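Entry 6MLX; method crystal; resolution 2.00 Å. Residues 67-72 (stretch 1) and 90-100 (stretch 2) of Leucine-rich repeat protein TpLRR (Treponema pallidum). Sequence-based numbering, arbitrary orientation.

Stretch 1 67-72: SVRMIG
Stretch 2, residues 90-100: GLREIRHHAFH

The two stretches run parallel in this leucine-rich repeat protein. Each contributes a two-residue strand, Met-70 to Ile-71 and Glu-93 to Ile-94. Met-70 pairs with Glu-93 (CA-CA 5.0 Å) and Ile-71 with Ile-94 (CA-CA 4.8 Å). Together the stretches bury 604 Å².

Gly-90 (phi/psi -76/-12) has no side chain, and Arg-69 (-100/-22; m, m, t) uses the space: Arg-69 NH1 lies 3.2 Å from Gly-90 CA. An ideal CB on Gly-90 would clash with that NH1.

Leu-91 (-64/130; t, p) turns its end back to Ile-71, with Leu-91 CD1 3.8 Å from Ile-71 CG1. Leu-91 CA makes a CA-H...O contact with Val-68 O at 3.4 Å.

Arg-92 (-111/-33) N donates a hydrogen bond to Arg-69 O at 2.8 Å. Glu-93 N reaches the same Arg-69 O at 3.3 Å, a weak bond, so one carbonyl serves two amides.

Glu-93 (-147/140; t, t) returns the pairing: Ile-71 N donates to Glu-93 O at 3.0 Å. Its side chain shares a sheet face with Met-70 (-146/133; t, p, p), and Met-70 CE lies 3.2 Å from Glu-93 OE1.

Ile-94 (-123/116; m, t) shares the other face with Ile-71 (-115/116; m, t). Both are buried; Ile-71 CD1 is 4.5 Å from Ile-94 CG1.

Arg-95 (-83/174; m, t, t) N donates a hydrogen bond to Ile-71 O at 2.8 Å. Met-70 CE covers one face of its guanidinium, 3.3 Å from Arg-95 NH2. Arg-95 NE and Glu-93 OE2 form a salt bridge at 3.5 Å.

A type II turn runs from Arg-95 to Ala-98, through His-96 (-64/145; p) and His-97 (62/14; m). His-96 ND1 and His-97 ND1 hydrogen-bond at 2.9 Å. Ala-98 (-57/-32) CB lies 4.0 Å from Ile-71 CG2. Phe-99 (-122/29; m) sets CZ 4.4 Å from Ile-71 CD1. His-100, ending a type I turn from His-97, is out of reach of stretch 1.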

# COMPACT_ATOMS: atom_id res chain seq x y z
N SER A 67 -4.24 -13.30 -10.49
CA SER A 67 -4.76 -14.26 -9.53
C SER A 67 -4.46 -13.89 -8.08
O SER A 67 -5.08 -14.47 -7.18
CB SER A 67 -4.18 -15.64 -9.85
OG SER A 67 -2.80 -15.53 -10.18
N VAL A 68 -3.53 -12.97 -7.83
CA VAL A 68 -3.19 -12.66 -6.44
C VAL A 68 -4.29 -11.79 -5.83
O VAL A 68 -4.59 -10.70 -6.32
CB VAL A 68 -1.83 -11.97 -6.33
CG1 VAL A 68 -1.66 -11.39 -4.94
CG2 VAL A 68 -0.71 -12.97 -6.63
N ARG A 69 -4.87 -12.28 -4.74
CA ARG A 69 -5.96 -11.61 -4.05
C ARG A 69 -5.50 -10.86 -2.81
O ARG A 69 -6.19 -9.93 -2.38
CB ARG A 69 -7.01 -12.65 -3.63
CG ARG A 69 -7.65 -13.41 -4.78
CD ARG A 69 -8.76 -12.56 -5.41
NE ARG A 69 -9.47 -13.24 -6.51
CZ ARG A 69 -9.15 -13.13 -7.80
NH1 ARG A 69 -8.11 -12.38 -8.18
NH2 ARG A 69 -9.85 -13.79 -8.72
N MET A 70 -4.35 -11.22 -2.26
CA MET A 70 -3.97 -10.81 -0.92
C MET A 70 -2.46 -10.62 -0.85
O MET A 70 -1.70 -11.48 -1.30
CB MET A 70 -4.41 -11.87 0.09
CG MET A 70 -3.58 -11.90 1.36
SD MET A 70 -4.14 -10.55 2.37
CE MET A 70 -5.76 -11.16 2.81
N ILE A 71 -2.02 -9.50 -0.27
CA ILE A 71 -0.62 -9.28 0.07
C ILE A 71 -0.52 -9.19 1.59
O ILE A 71 -1.11 -8.29 2.20
CB ILE A 71 -0.06 -8.01 -0.60
CG1 ILE A 71 -0.11 -8.17 -2.12
CG2 ILE A 71 1.36 -7.72 -0.12
CD1 ILE A 71 0.34 -6.93 -2.88
N GLY A 72 0.20 -10.15 2.19
CA GLY A 72 0.23 -10.30 3.64
C GLY A 72 1.11 -9.28 4.35
O GLY A 72 1.80 -8.47 3.75
N GLY A 90 -6.73 -8.52 -9.71
CA GLY A 90 -7.40 -9.32 -8.69
C GLY A 90 -7.19 -8.85 -7.25
O GLY A 90 -7.90 -9.33 -6.37
N LEU A 91 -6.26 -7.93 -6.99
CA LEU A 91 -5.88 -7.64 -5.61
C LEU A 91 -7.05 -7.05 -4.81
O LEU A 91 -7.71 -6.11 -5.25
CB LEU A 91 -4.68 -6.69 -5.57
CG LEU A 91 -4.18 -6.33 -4.16
CD1 LEU A 91 -3.62 -7.55 -3.42
CD2 LEU A 91 -3.15 -5.21 -4.21
N ARG A 92 -7.30 -7.64 -3.63
CA ARG A 92 -8.37 -7.20 -2.73
C ARG A 92 -7.88 -6.56 -1.45
O ARG A 92 -8.56 -5.67 -0.93
CB ARG A 92 -9.28 -8.37 -2.34
CG ARG A 92 -9.53 -9.38 -3.44
CD ARG A 92 -10.83 -9.07 -4.16
NE ARG A 92 -11.92 -9.31 -3.23
CZ ARG A 92 -13.06 -8.65 -3.28
NH1 ARG A 92 -13.24 -7.73 -4.23
NH2 ARG A 92 -14.02 -8.91 -2.39
N GLU A 93 -6.74 -6.99 -0.91
CA GLU A 93 -6.30 -6.57 0.41
C GLU A 93 -4.78 -6.50 0.47
O GLU A 93 -4.08 -7.36 -0.06
CB GLU A 93 -6.81 -7.52 1.51
CG GLU A 93 -6.38 -7.13 2.93
CD GLU A 93 -7.08 -7.95 4.00
OE1 GLU A 93 -7.81 -8.88 3.63
OE2 GLU A 93 -6.92 -7.68 5.22
N ILE A 94 -4.28 -5.46 1.13
CA ILE A 94 -2.87 -5.30 1.44
C ILE A 94 -2.78 -5.17 2.95
O ILE A 94 -3.29 -4.20 3.53
CB ILE A 94 -2.26 -4.07 0.74
CG1 ILE A 94 -2.44 -4.16 -0.77
CG2 ILE A 94 -0.79 -3.94 1.08
CD1 ILE A 94 -1.97 -2.95 -1.52
N ARG A 95 -2.13 -6.13 3.60
CA ARG A 95 -2.09 -6.19 5.05
C ARG A 95 -1.00 -5.28 5.62
O ARG A 95 -0.21 -4.67 4.89
CB ARG A 95 -1.93 -7.64 5.51
CG ARG A 95 -3.16 -8.46 5.20
CD ARG A 95 -3.22 -9.78 5.92
NE ARG A 95 -4.61 -10.25 5.90
CZ ARG A 95 -4.97 -11.53 6.00
NH1 ARG A 95 -4.05 -12.47 6.12
NH2 ARG A 95 -6.26 -11.85 5.95
N HIS A 96 -0.97 -5.18 6.94
CA HIS A 96 -0.24 -4.09 7.57
C HIS A 96 1.27 -4.18 7.30
O HIS A 96 1.84 -5.27 7.14
CB HIS A 96 -0.55 -4.05 9.07
CG HIS A 96 -0.09 -5.24 9.84
ND1 HIS A 96 1.16 -5.31 10.43
CD2 HIS A 96 -0.72 -6.39 10.17
CE1 HIS A 96 1.28 -6.46 11.06
NE2 HIS A 96 0.15 -7.14 10.92
N HIS A 97 1.89 -3.01 7.17
CA HIS A 97 3.32 -2.84 6.94
C HIS A 97 3.80 -3.44 5.63
O HIS A 97 5.01 -3.60 5.44
CB HIS A 97 4.16 -3.42 8.10
CG HIS A 97 3.96 -2.72 9.41
ND1 HIS A 97 2.95 -3.06 10.29
CD2 HIS A 97 4.62 -1.69 9.99
CE1 HIS A 97 3.01 -2.27 11.35
NE2 HIS A 97 4.01 -1.43 11.19
N ALA A 98 2.90 -3.79 4.71
CA ALA A 98 3.30 -4.58 3.55
C ALA A 98 4.41 -3.91 2.75
O ALA A 98 5.24 -4.61 2.16
CB ALA A 98 2.10 -4.85 2.64
N PHE A 99 4.45 -2.57 2.71
CA PHE A 99 5.49 -1.85 1.99
C PHE A 99 6.26 -0.92 2.91
O PHE A 99 6.78 0.12 2.49
CB PHE A 99 4.91 -1.08 0.81
CG PHE A 99 4.31 -1.97 -0.24
CD1 PHE A 99 5.13 -2.59 -1.17
CD2 PHE A 99 2.95 -2.22 -0.27
CE1 PHE A 99 4.60 -3.43 -2.14
CE2 PHE A 99 2.40 -3.05 -1.24
CZ PHE A 99 3.23 -3.66 -2.17
N HIS A 100 6.33 -1.28 4.19
CA HIS A 100 7.08 -0.49 5.15
C HIS A 100 8.53 -0.33 4.69
O HIS A 100 9.16 -1.29 4.24
CB HIS A 100 6.99 -1.18 6.53
CG HIS A 100 7.86 -0.57 7.58
ND1 HIS A 100 7.58 0.64 8.18
CD2 HIS A 100 9.01 -1.00 8.14
CE1 HIS A 100 8.52 0.92 9.06
NE2 HIS A 100 9.40 -0.06 9.06